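Local structure of Ras-related protein Rab-21 (Homo sapiens, 1YZU) at residues A[84-89]-A[114-119]; A[18-23]-A[59-64]; A[120-125]-A[149-154]. The protein is a Rab protein of the Ras family of small P-loop proteins, and binds GNP together with a magnesium ion. All coordinates share one frame; numbering follows the deposited sequence.

Contact 1: A[84-89]-A[114-119]. With GNP (phosphoaminophosphonic acid-guanylate ester), chain D.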
loop_
_atom_site.group_PDB
_atom_site.type_symbol
_atom_site.label_atom_id
_atom_site.label_comp_id
_atom_site.label_asym_id
_atom_site.label_seq_id
_atom_site.Cartn_x
_atom_site.Cartn_y
_atom_site.Cartn_z
ATOM N N LEU A 84 2.633 -1.057 1.870
ATOM C CA LEU A 84 3.247 -2.328 1.496
ATOM C C LEU A 84 2.188 -3.398 1.602
ATOM O O LEU A 84 1.650 -3.634 2.679
ATOM C CB LEU A 84 4.431 -2.684 2.403
ATOM C CG LEU A 84 5.400 -1.582 2.833
ATOM C CD1 LEU A 84 6.679 -2.213 3.449
ATOM C CD2 LEU A 84 5.773 -0.691 1.676
ATOM N N VAL A 85 1.906 -4.040 0.486
ATOM C CA VAL A 85 0.819 -4.988 0.413
ATOM C C VAL A 85 1.353 -6.405 0.367
ATOM O O VAL A 85 2.411 -6.698 -0.223
ATOM C CB VAL A 85 -0.056 -4.768 -0.834
ATOM C CG1 VAL A 85 -1.364 -5.540 -0.714
ATOM C CG2 VAL A 85 -0.338 -3.274 -1.037
ATOM N N TYR A 86 0.605 -7.282 1.013
ATOM C CA TYR A 86 0.851 -8.699 0.909
ATOM C C TYR A 86 -0.492 -9.394 0.874
ATOM O O TYR A 86 -1.521 -8.790 1.129
ATOM C CB TYR A 86 1.705 -9.184 2.078
ATOM C CG TYR A 86 0.966 -9.224 3.384
ATOM C CD1 TYR A 86 0.316 -10.374 3.787
ATOM C CD2 TYR A 86 0.904 -8.107 4.206
ATOM C CE1 TYR A 86 -0.381 -10.426 4.980
ATOM C CE2 TYR A 86 0.216 -8.139 5.397
ATOM C CZ TYR A 86 -0.411 -9.316 5.790
ATOM O OH TYR A 86 -1.104 -9.391 6.968
ATOM N N ASP A 87 -0.445 -10.671 0.538
ATOM C CA ASP A 87 -1.626 -11.503 0.315
ATOM C C ASP A 87 -1.737 -12.473 1.502
ATOM O O ASP A 87 -0.835 -13.312 1.750
ATOM C CB ASP A 87 -1.416 -12.243 -1.013
ATOM C CG ASP A 87 -2.532 -13.184 -1.370
ATOM O OD1 ASP A 87 -2.650 -13.493 -2.582
ATOM O OD2 ASP A 87 -3.267 -13.645 -0.464
ATOM N N ILE A 88 -2.839 -12.365 2.239
ATOM C CA ILE A 88 -3.014 -13.183 3.431
ATOM C C ILE A 88 -2.921 -14.691 3.180
ATOM O O ILE A 88 -2.599 -15.453 4.086
ATOM C CB ILE A 88 -4.336 -12.896 4.182
ATOM C CG1 ILE A 88 -5.561 -13.277 3.351
ATOM C CG2 ILE A 88 -4.390 -11.458 4.671
ATOM C CD1 ILE A 88 -6.755 -13.626 4.226
ATOM N N THR A 89 -3.193 -15.117 1.952
ATOM C CA THR A 89 -3.168 -16.526 1.598
ATOM C C THR A 89 -1.787 -16.944 1.112
ATOM O O THR A 89 -1.589 -18.122 0.801
ATOM C CB THR A 89 -4.184 -16.831 0.487
ATOM O OG1 THR A 89 -3.656 -16.392 -0.765
ATOM C CG2 THR A 89 -5.517 -16.127 0.745
ATOM N N LEU A 114 4.256 4.410 7.005
ATOM C CA LEU A 114 4.201 3.073 6.454
ATOM C C LEU A 114 2.934 2.379 6.870
ATOM O O LEU A 114 2.536 2.457 8.042
ATOM C CB LEU A 114 5.344 2.202 6.960
ATOM C CG LEU A 114 6.776 2.564 6.641
ATOM C CD1 LEU A 114 7.606 1.286 6.618
ATOM C CD2 LEU A 114 6.890 3.278 5.346
ATOM N N CYS A 115 2.339 1.675 5.910
ATOM C CA CYS A 115 1.203 0.810 6.155
ATOM C C CYS A 115 1.600 -0.576 5.687
ATOM O O CYS A 115 2.227 -0.734 4.655
ATOM C CB CYS A 115 -0.029 1.295 5.397
ATOM S SG CYS A 115 -0.385 3.053 5.569
ATOM N N ILE A 116 1.283 -1.585 6.470
ATOM C CA ILE A 116 1.490 -2.951 6.053
ATOM C C ILE A 116 0.098 -3.480 5.853
ATOM O O ILE A 116 -0.703 -3.477 6.801
ATOM C CB ILE A 116 2.207 -3.740 7.132
ATOM C CG1 ILE A 116 3.569 -3.084 7.453
ATOM C CG2 ILE A 116 2.335 -5.199 6.724
ATOM C CD1 ILE A 116 4.643 -3.319 6.455
ATOM N N VAL A 117 -0.210 -3.900 4.621
ATOM C CA VAL A 117 -1.583 -4.284 4.268
ATOM C C VAL A 117 -1.732 -5.743 3.864
ATOM O O VAL A 117 -1.237 -6.178 2.812
ATOM C CB VAL A 117 -2.155 -3.377 3.161
ATOM C CG1 VAL A 117 -3.566 -3.812 2.791
ATOM C CG2 VAL A 117 -2.169 -1.923 3.624
ATOM N N GLY A 118 -2.411 -6.497 4.729
ATOM C CA GLY A 118 -2.844 -7.851 4.418
ATOM C C GLY A 118 -4.101 -7.769 3.589
ATOM O O GLY A 118 -5.186 -7.554 4.119
ATOM N N ASN A 119 -3.935 -7.915 2.277
ATOM C CA ASN A 119 -5.049 -7.854 1.323
ATOM C C ASN A 119 -5.616 -9.257 1.076
ATOM O O ASN A 119 -4.958 -10.273 1.361
ATOM C CB ASN A 119 -4.561 -7.206 0.024
ATOM C CG ASN A 119 -5.674 -6.954 -0.995
ATOM O OD1 ASN A 119 -6.736 -6.406 -0.679
ATOM N ND2 ASN A 119 -5.404 -7.327 -2.245
HETATM P PG GNP D . 1.559 -6.537 -10.246
HETATM O O1G GNP D . 2.091 -7.614 -11.185
HETATM O O2G GNP D . 1.071 -5.269 -10.927
HETATM O O3G GNP D . 2.691 -6.285 -9.230
HETATM N N3B GNP D . 0.408 -7.181 -9.339
HETATM P PB GNP D . -0.608 -6.401 -8.389
HETATM O O1B GNP D . -0.144 -6.358 -6.979
HETATM O O2B GNP D . -0.829 -5.086 -9.034
HETATM O O3A GNP D . -1.871 -7.292 -8.344
HETATM P PA GNP D . -3.271 -7.143 -8.985
HETATM O O1A GNP D . -3.956 -5.935 -8.445
HETATM O O2A GNP D . -3.182 -7.255 -10.451
HETATM O "O5'" GNP D . -4.077 -8.406 -8.508
HETATM C "C5'" GNP D . -3.491 -9.686 -8.817
HETATM C "C4'" GNP D . -4.487 -10.815 -8.669
HETATM O "O4'" GNP D . -4.993 -10.745 -7.317
HETATM C "C3'" GNP D . -5.702 -10.701 -9.589
HETATM O "O3'" GNP D . -6.253 -11.997 -9.977
HETATM C "C2'" GNP D . -6.657 -9.888 -8.722
HETATM O "O2'" GNP D . -7.990 -9.995 -9.135
HETATM C "C1'" GNP D . -6.393 -10.542 -7.356
HETATM N N9 GNP D . -6.828 -9.730 -6.216
HETATM C C8 GNP D . -6.446 -8.444 -5.891
HETATM N N7 GNP D . -7.035 -7.972 -4.813
HETATM C C5 GNP D . -7.850 -9.017 -4.385
HETATM C C6 GNP D . -8.710 -9.139 -3.260
HETATM O O6 GNP D . -8.985 -8.305 -2.364
HETATM N N1 GNP D . -9.364 -10.381 -3.245
HETATM C C2 GNP D . -9.165 -11.412 -4.127
HETATM N N2 GNP D . -9.878 -12.538 -3.918
HETATM N N3 GNP D . -8.346 -11.319 -5.161
HETATM C C4 GNP D . -7.733 -10.107 -5.242
#
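The phenol ring of Tyr86 lies with one face over the backbone of Gly118, whose CA makes a CH-pi contact 25° off the ring normal; the modelled spacing is too short to be exact. Ile116 approaches the same ring obliquely, its CG2 3.9 Å from Tyr86 CE2, and Phe94 meets it with the two planes at about 60°. With chi1 at 72°, CG of Tyr86 sits between the backbone N and the carbonyl carbon, which folds the ring back over the neighbouring strand. Of the other flat groups, the amide of Asn119 comes up to the guanine, ND2 3.1 Å from N7 of GNP, and is fixed by Val17 O at ND2 and Thr148 OG1 at OD1. The carboxylate of Asp87 forms an Asx turn: OD2 accepts both N and OG1 of Thr89, which reach it from one face of its plane.

Between these groups, which lie on both faces of the sheet, the two strands run parallel, Val85 beside Val117. Leu84 N gives to Cys115 O at 2.8 Å and Val117 N returns to Leu84 O at 2.7 Å; Tyr86 N then gives to Val117 O, and Asn119 N to Tyr86 O. The pairing carries past the strand end, where Ile88 N reaches Asn119 O at 3.1 Å. On the Tyr86 face Leu84 CD1 meets Ile116 CD1 at 3.8 Å, while on the other Val85 CG1 packs against Asn119 CB at 3.7 Å.

These strands belong to a right-handed beta-alpha-beta crossover of the Ras fold. Helix 91-105 packs on the Leu84, Tyr86 and Ile116 face, helix 156-167 on Cys115 and Val117, and strands 5-13 and 144-148 flank the pair.

Contact 2: A[18-23]-A[59-64]. With MG (magnesium ion), chain C; GNP (phosphoaminophosphonic acid-guanylate ester), chain D.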
loop_
_atom_site.group_PDB
_atom_site.type_symbol
_atom_site.label_atom_id
_atom_site.label_comp_id
_atom_site.label_asym_id
_atom_site.label_seq_id
_atom_site.Cartn_x
_atom_site.Cartn_y
_atom_site.Cartn_z
ATOM N N GLY A 18 -2.164 -7.503 -5.049
ATOM C CA GLY A 18 -3.314 -6.619 -5.285
ATOM C C GLY A 18 -3.087 -5.129 -5.149
ATOM O O GLY A 18 -4.018 -4.384 -4.843
ATOM N N LYS A 19 -1.870 -4.672 -5.417
ATOM C CA LYS A 19 -1.563 -3.246 -5.302
ATOM C C LYS A 19 -2.534 -2.478 -6.196
ATOM O O LYS A 19 -3.276 -1.592 -5.755
ATOM C CB LYS A 19 -0.138 -2.958 -5.755
ATOM C CG LYS A 19 0.955 -3.699 -5.010
ATOM C CD LYS A 19 2.335 -3.332 -5.557
ATOM C CE LYS A 19 2.624 -4.050 -6.865
ATOM N NZ LYS A 19 2.634 -5.525 -6.661
ATOM N N THR A 20 -2.531 -2.852 -7.461
ATOM C CA THR A 20 -3.352 -2.219 -8.465
ATOM C C THR A 20 -4.807 -2.336 -8.058
ATOM O O THR A 20 -5.547 -1.350 -8.077
ATOM C CB THR A 20 -3.067 -2.871 -9.884
ATOM O OG1 THR A 20 -1.745 -2.513 -10.301
ATOM C CG2 THR A 20 -4.096 -2.447 -10.967
ATOM N N SER A 21 -5.224 -3.524 -7.658
ATOM C CA SER A 21 -6.617 -3.707 -7.266
ATOM C C SER A 21 -7.020 -2.774 -6.118
ATOM O O SER A 21 -8.121 -2.224 -6.108
ATOM C CB SER A 21 -6.881 -5.160 -6.916
ATOM O OG SER A 21 -6.585 -5.970 -8.026
ATOM N N LEU A 22 -6.109 -2.563 -5.175
ATOM C CA LEU A 22 -6.376 -1.643 -4.072
ATOM C C LEU A 22 -6.683 -0.236 -4.525
ATOM O O LEU A 22 -7.696 0.321 -4.110
ATOM C CB LEU A 22 -5.183 -1.588 -3.112
ATOM C CG LEU A 22 -4.974 -2.692 -2.082
ATOM C CD1 LEU A 22 -3.728 -2.385 -1.238
ATOM C CD2 LEU A 22 -6.200 -2.857 -1.194
ATOM N N VAL A 23 -5.804 0.348 -5.347
ATOM C CA VAL A 23 -5.956 1.753 -5.786
ATOM C C VAL A 23 -7.040 1.921 -6.844
ATOM O O VAL A 23 -7.679 2.974 -6.901
ATOM C CB VAL A 23 -4.612 2.363 -6.301
ATOM C CG1 VAL A 23 -4.085 1.638 -7.536
ATOM C CG2 VAL A 23 -4.750 3.829 -6.585
ATOM N N ILE A 59 -1.747 8.597 -5.720
ATOM C CA ILE A 59 -1.394 7.260 -5.325
ATOM C C ILE A 59 -0.640 6.631 -6.479
ATOM O O ILE A 59 -1.118 6.613 -7.622
ATOM C CB ILE A 59 -2.635 6.449 -4.948
ATOM C CG1 ILE A 59 -3.378 7.155 -3.795
ATOM C CG2 ILE A 59 -2.249 5.039 -4.545
ATOM C CD1 ILE A 59 -4.918 6.841 -3.688
ATOM N N TRP A 60 0.559 6.162 -6.167
ATOM C CA TRP A 60 1.473 5.617 -7.134
ATOM C C TRP A 60 1.489 4.093 -7.040
ATOM O O TRP A 60 1.481 3.510 -5.941
ATOM C CB TRP A 60 2.852 6.183 -6.888
ATOM C CG TRP A 60 2.928 7.613 -7.214
ATOM C CD1 TRP A 60 2.451 8.650 -6.486
ATOM C CD2 TRP A 60 3.484 8.176 -8.384
ATOM N NE1 TRP A 60 2.697 9.843 -7.125
ATOM C CE2 TRP A 60 3.337 9.572 -8.295
ATOM C CE3 TRP A 60 4.111 7.634 -9.500
ATOM C CZ2 TRP A 60 3.799 10.432 -9.276
ATOM C CZ3 TRP A 60 4.564 8.487 -10.483
ATOM C CH2 TRP A 60 4.415 9.871 -10.361
ATOM N N ASP A 61 1.469 3.458 -8.201
ATOM C CA ASP A 61 1.405 2.029 -8.290
ATOM C C ASP A 61 2.579 1.600 -9.156
ATOM O O ASP A 61 2.853 2.150 -10.215
ATOM C CB ASP A 61 0.061 1.609 -8.877
ATOM C CG ASP A 61 -0.107 0.121 -8.970
ATOM O OD1 ASP A 61 0.654 -0.620 -8.320
ATOM O OD2 ASP A 61 -1.023 -0.315 -9.695
ATOM N N THR A 62 3.265 0.589 -8.679
ATOM C CA THR A 62 4.621 0.366 -9.075
ATOM C C THR A 62 4.716 -0.861 -9.973
ATOM O O THR A 62 3.828 -1.712 -9.950
ATOM C CB THR A 62 5.480 0.240 -7.811
ATOM O OG1 THR A 62 4.971 -0.829 -7.002
ATOM C CG2 THR A 62 5.431 1.579 -7.035
ATOM N N ALA A 63 5.792 -0.923 -10.762
ATOM C CA ALA A 63 5.983 -1.965 -11.781
ATOM C C ALA A 63 7.204 -2.860 -11.528
ATOM O O ALA A 63 7.875 -3.267 -12.479
ATOM C CB ALA A 63 6.097 -1.300 -13.162
ATOM N N GLY A 64 7.498 -3.163 -10.265
ATOM C CA GLY A 64 8.628 -4.038 -9.896
ATOM C C GLY A 64 9.649 -3.469 -8.903
ATOM O O GLY A 64 9.909 -2.261 -8.876
HETATM MG MG MG C . -0.264 -4.174 -10.602
HETATM P PG GNP D . 1.559 -6.537 -10.246
HETATM O O1G GNP D . 2.091 -7.614 -11.185
HETATM O O2G GNP D . 1.071 -5.269 -10.927
HETATM O O3G GNP D . 2.691 -6.285 -9.230
HETATM N N3B GNP D . 0.408 -7.181 -9.339
HETATM P PB GNP D . -0.608 -6.401 -8.389
HETATM O O1B GNP D . -0.144 -6.358 -6.979
HETATM O O2B GNP D . -0.829 -5.086 -9.034
HETATM O O3A GNP D . -1.871 -7.292 -8.344
HETATM P PA GNP D . -3.271 -7.143 -8.985
HETATM O O1A GNP D . -3.956 -5.935 -8.445
HETATM O O2A GNP D . -3.182 -7.255 -10.451
HETATM O "O5'" GNP D . -4.077 -8.406 -8.508
HETATM C "C5'" GNP D . -3.491 -9.686 -8.817
HETATM C "C4'" GNP D . -4.487 -10.815 -8.669
HETATM O "O4'" GNP D . -4.993 -10.745 -7.317
HETATM C "C3'" GNP D . -5.702 -10.701 -9.589
HETATM O "O3'" GNP D . -6.253 -11.997 -9.977
HETATM C "C2'" GNP D . -6.657 -9.888 -8.722
HETATM O "O2'" GNP D . -7.990 -9.995 -9.135
HETATM C "C1'" GNP D . -6.393 -10.542 -7.356
HETATM N N9 GNP D . -6.828 -9.730 -6.216
HETATM C C8 GNP D . -6.446 -8.444 -5.891
HETATM N N7 GNP D . -7.035 -7.972 -4.813
HETATM C C5 GNP D . -7.850 -9.017 -4.385
HETATM C C6 GNP D . -8.710 -9.139 -3.260
HETATM O O6 GNP D . -8.985 -8.305 -2.364
HETATM N N1 GNP D . -9.364 -10.381 -3.245
HETATM C C2 GNP D . -9.165 -11.412 -4.127
HETATM N N2 GNP D . -9.878 -12.538 -3.918
HETATM N N3 GNP D . -8.346 -11.319 -5.161
HETATM C C4 GNP D . -7.733 -10.107 -5.242
HETATM O O HOH W 1 0.974 -2.842 -9.682
HETATM O O HOH W 2 -1.688 -5.068 -11.793
#
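The start of helix 19-28, bearing Thr20 and Val23, runs nearly antiparallel to the end of strand 53-61, bearing Asp61 and Ile59; the short segment axes stand 9.0 Å apart at 155°. Gly18 is the N-cap, and the first helical turn directs its amides at the phosphates of GNP: Lys19 N gives to O1B, Thr20 N to O2B and Ser21 N to O1A. This is the P-loop, or Walker A, arrangement expected of the family, facing the DxxG sequence Asp61-Thr62-Ala63-Gly64.

Asp61, its CG anti to the backbone N (chi1 -178°), extends across to the helix, where its side chain meets that of Thr20 at about a right angle. Thr20 OG1 donates to Asp61 OD2; the modelled 2.4 Å is very short and its exact value doubtful. The same hydroxyl oxygen binds magnesium at 2.2 Å. Asp61 OD1 accepts from water 1 at 2.6 Å, and Thr62 O accepts from this water too. Lys19 passes its CB beside Asp61 OD1 and its CD across Thr62 OG1, whose own hydrogen bond is to Leu11 O; bends at chi3 and chi4 then carry NZ to both O3G, at 2.7 Å, and O1B, at 2.9 Å, of GNP, and Gly13 O takes a further bond from it. Further along the helix, Val23 CG2 packs on Ile59 CG2, and both side chains also touch Leu11 of strand 5-13.

O2G and O2B of GNP, waters 1 and 2 and Thr38 OG1 complete six ligands round the metal. Asp61 is thus a second-shell residue: its two oxygens orient one protein ligand and one water, and its negative charge probably adds to the electrostatic hold on the ion without direct coordination.

Contact 3: A[120-125]-A[149-154]. With GNP (phosphoaminophosphonic acid-guanylate ester), chain D.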
loop_
_atom_site.group_PDB
_atom_site.type_symbol
_atom_site.label_atom_id
_atom_site.label_comp_id
_atom_site.label_asym_id
_atom_site.label_seq_id
_atom_site.Cartn_x
_atom_site.Cartn_y
_atom_site.Cartn_z
ATOM N N LYS A 120 -6.848 -9.282 0.572
ATOM C CA LYS A 120 -7.578 -10.500 0.145
ATOM C C LYS A 120 -8.211 -11.205 1.330
ATOM O O LYS A 120 -8.081 -12.416 1.468
ATOM C CB LYS A 120 -6.696 -11.502 -0.637
ATOM C CG LYS A 120 -5.901 -10.916 -1.770
ATOM C CD LYS A 120 -5.461 -12.013 -2.719
ATOM C CE LYS A 120 -4.494 -11.523 -3.767
ATOM N NZ LYS A 120 -4.373 -12.459 -4.920
ATOM N N ILE A 121 -8.904 -10.456 2.173
ATOM C CA ILE A 121 -9.573 -11.050 3.344
ATOM C C ILE A 121 -10.894 -11.733 2.985
ATOM O O ILE A 121 -11.538 -12.329 3.837
ATOM C CB ILE A 121 -9.809 -10.014 4.480
ATOM C CG1 ILE A 121 -10.807 -8.937 4.053
ATOM C CG2 ILE A 121 -8.459 -9.431 4.958
ATOM C CD1 ILE A 121 -11.034 -7.855 5.090
ATOM N N ASP A 122 -11.297 -11.637 1.721
ATOM C CA ASP A 122 -12.413 -12.420 1.212
ATOM C C ASP A 122 -12.030 -13.890 1.078
ATOM O O ASP A 122 -12.894 -14.743 0.967
ATOM C CB ASP A 122 -12.909 -11.859 -0.139
ATOM C CG ASP A 122 -11.784 -11.653 -1.143
ATOM O OD1 ASP A 122 -11.014 -10.681 -0.968
ATOM O OD2 ASP A 122 -11.664 -12.471 -2.082
ATOM N N LEU A 123 -10.734 -14.180 1.086
ATOM C CA LEU A 123 -10.227 -15.548 1.013
ATOM C C LEU A 123 -9.708 -15.998 2.391
ATOM O O LEU A 123 -8.643 -16.630 2.497
ATOM C CB LEU A 123 -9.112 -15.616 -0.039
ATOM C CG LEU A 123 -9.450 -15.031 -1.420
ATOM C CD1 LEU A 123 -8.240 -14.980 -2.299
ATOM C CD2 LEU A 123 -10.574 -15.825 -2.109
ATOM N N GLU A 124 -10.463 -15.669 3.450
ATOM C CA GLU A 124 -10.087 -16.053 4.820
ATOM C C GLU A 124 -9.875 -17.556 4.950
ATOM O O GLU A 124 -8.930 -17.985 5.617
ATOM C CB GLU A 124 -11.125 -15.593 5.850
ATOM C CG GLU A 124 -10.865 -14.190 6.505
ATOM C CD GLU A 124 -9.485 -14.047 7.187
ATOM O OE1 GLU A 124 -9.158 -12.913 7.627
ATOM O OE2 GLU A 124 -8.730 -15.049 7.267
ATOM N N LYS A 125 -10.721 -18.358 4.298
ATOM C CA LYS A 125 -10.606 -19.817 4.368
ATOM C C LYS A 125 -9.251 -20.313 3.876
ATOM O O LYS A 125 -8.834 -21.426 4.229
ATOM C CB LYS A 125 -11.734 -20.504 3.595
ATOM N N SER A 149 -9.930 -6.092 1.565
ATOM C CA SER A 149 -10.333 -6.819 0.371
ATOM C C SER A 149 -10.663 -5.783 -0.700
ATOM O O SER A 149 -11.616 -4.994 -0.540
ATOM C CB SER A 149 -11.567 -7.688 0.610
ATOM O OG SER A 149 -11.783 -8.550 -0.490
ATOM N N ALA A 150 -9.873 -5.795 -1.779
ATOM C CA ALA A 150 -10.167 -4.983 -2.951
ATOM C C ALA A 150 -11.388 -5.525 -3.710
ATOM O O ALA A 150 -12.183 -4.757 -4.198
ATOM C CB ALA A 150 -8.965 -4.911 -3.872
ATOM N N LYS A 151 -11.508 -6.845 -3.800
ATOM C CA LYS A 151 -12.607 -7.501 -4.504
ATOM C C LYS A 151 -13.969 -7.189 -3.877
ATOM O O LYS A 151 -14.945 -6.923 -4.586
ATOM C CB LYS A 151 -12.386 -9.015 -4.487
ATOM C CG LYS A 151 -13.423 -9.817 -5.262
ATOM C CD LYS A 151 -12.825 -11.155 -5.738
ATOM C CE LYS A 151 -13.886 -12.052 -6.365
ATOM N NZ LYS A 151 -13.270 -13.224 -7.050
ATOM N N GLN A 152 -14.009 -7.220 -2.541
ATOM C CA GLN A 152 -15.236 -7.012 -1.775
ATOM C C GLN A 152 -15.360 -5.600 -1.226
ATOM O O GLN A 152 -16.257 -5.308 -0.440
ATOM C CB GLN A 152 -15.288 -8.030 -0.635
ATOM C CG GLN A 152 -15.363 -9.495 -1.117
ATOM C CD GLN A 152 -16.547 -9.744 -2.045
ATOM O OE1 GLN A 152 -17.522 -8.975 -2.060
ATOM N NE2 GLN A 152 -16.477 -10.833 -2.812
ATOM N N ASN A 153 -14.450 -4.723 -1.648
ATOM C CA ASN A 153 -14.367 -3.352 -1.157
ATOM C C ASN A 153 -14.548 -3.188 0.351
ATOM O O ASN A 153 -15.485 -2.545 0.798
ATOM C CB ASN A 153 -15.359 -2.448 -1.871
ATOM C CG ASN A 153 -15.122 -0.986 -1.534
ATOM O OD1 ASN A 153 -14.030 -0.616 -1.108
ATOM N ND2 ASN A 153 -16.121 -0.156 -1.733
ATOM N N LYS A 154 -13.625 -3.760 1.113
ATOM C CA LYS A 154 -13.598 -3.600 2.564
ATOM C C LYS A 154 -12.197 -3.251 3.048
ATOM O O LYS A 154 -11.226 -3.743 2.506
ATOM C CB LYS A 154 -14.129 -4.862 3.234
ATOM C CG LYS A 154 -15.610 -5.107 2.850
ATOM C CD LYS A 154 -16.263 -6.166 3.724
ATOM C CE LYS A 154 -17.803 -6.091 3.654
ATOM N NZ LYS A 154 -18.448 -6.639 4.923
HETATM P PG GNP D . 1.559 -6.537 -10.246
HETATM O O1G GNP D . 2.091 -7.614 -11.185
HETATM O O2G GNP D . 1.071 -5.269 -10.927
HETATM O O3G GNP D . 2.691 -6.285 -9.230
HETATM N N3B GNP D . 0.408 -7.181 -9.339
HETATM P PB GNP D . -0.608 -6.401 -8.389
HETATM O O1B GNP D . -0.144 -6.358 -6.979
HETATM O O2B GNP D . -0.829 -5.086 -9.034
HETATM O O3A GNP D . -1.871 -7.292 -8.344
HETATM P PA GNP D . -3.271 -7.143 -8.985
HETATM O O1A GNP D . -3.956 -5.935 -8.445
HETATM O O2A GNP D . -3.182 -7.255 -10.451
HETATM O "O5'" GNP D . -4.077 -8.406 -8.508
HETATM C "C5'" GNP D . -3.491 -9.686 -8.817
HETATM C "C4'" GNP D . -4.487 -10.815 -8.669
HETATM O "O4'" GNP D . -4.993 -10.745 -7.317
HETATM C "C3'" GNP D . -5.702 -10.701 -9.589
HETATM O "O3'" GNP D . -6.253 -11.997 -9.977
HETATM C "C2'" GNP D . -6.657 -9.888 -8.722
HETATM O "O2'" GNP D . -7.990 -9.995 -9.135
HETATM C "C1'" GNP D . -6.393 -10.542 -7.356
HETATM N N9 GNP D . -6.828 -9.730 -6.216
HETATM C C8 GNP D . -6.446 -8.444 -5.891
HETATM N N7 GNP D . -7.035 -7.972 -4.813
HETATM C C5 GNP D . -7.850 -9.017 -4.385
HETATM C C6 GNP D . -8.710 -9.139 -3.260
HETATM O O6 GNP D . -8.985 -8.305 -2.364
HETATM N N1 GNP D . -9.364 -10.381 -3.245
HETATM C C2 GNP D . -9.165 -11.412 -4.127
HETATM N N2 GNP D . -9.878 -12.538 -3.918
HETATM N N3 GNP D . -8.346 -11.319 -5.161
HETATM C C4 GNP D . -7.733 -10.107 -5.242
#
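Ser149 holds its OG anti to the backbone N (chi1 -170°), while the carboxylate carbon of Asp122 is tucked between backbone N and carbonyl carbon (chi1 50°); together these turns bring the hydroxyl to the acid. Ser149 OG donates to Asp122 OD1, though the modelled 2.3 Å is too short to trust in detail. OD1 also accepts N1 of GNP at 2.8 Å, while OD2 accepts the exocyclic N2 at 2.6 Å. Both bonds are nearly straight, so the carboxylate faces the guanine edge with paired acceptors and its rotation is fixed. Around this core, Asp122 CB rests on Gln152 CG at 3.5 Å and Ile121 CG1 on Ser149 CB at 3.7 Å.

The opposite faces of the base are flanked by lysine chains: Lys120, extended beyond CG, passes over one on its way to O4', which NZ meets at 3.0 Å, and Lys151 lies along the other with CB 3.5 Å from N1. Lys120 NZ also bonds Cys16 O, and Lys151 NZ forms a salt bridge with Asp33. Lys151 N gives to O6 at 3.2 Å, with a weak bond from Ala150 N beside it. Lys120 and Asp122 belong to the NKxD motif of the Ras family, and Ser149-Ala150-Lys151 to its SAK motif.

Both segments are loops at the C-terminal ends of adjacent parallel strands, 113-119 and 144-148, leading into helices 131-139 and 156-167. Ile121 keeps a backbone bond to Thr148, and Ala150 packs on Ser21 of helix 19-28.

Overall arrangement
All three contacts meet at GNP, at the C-terminal ends of the parallel strands of one sheet. Contact 2 holds the phosphates and magnesium, contact 3 the guanine, and contact 1 is a strand pair whose centre lies about 12 Å from each of the other two; the centres of contacts 2 and 3 lie about 16 Å apart. Residue 119 ends contact 1 and 120 begins contact 3, so a single strand end feeds both. Asp87 OD1 of contact 1 makes a salt bridge to Lys120 NZ of contact 3 at 3.1 Å. Val85 CG2 packs on Leu22 CD1 of contact 2 at 3.5 Å, and Ser21 O touches Ala150 CB at 3.6 Å, so that each contact touches the other two.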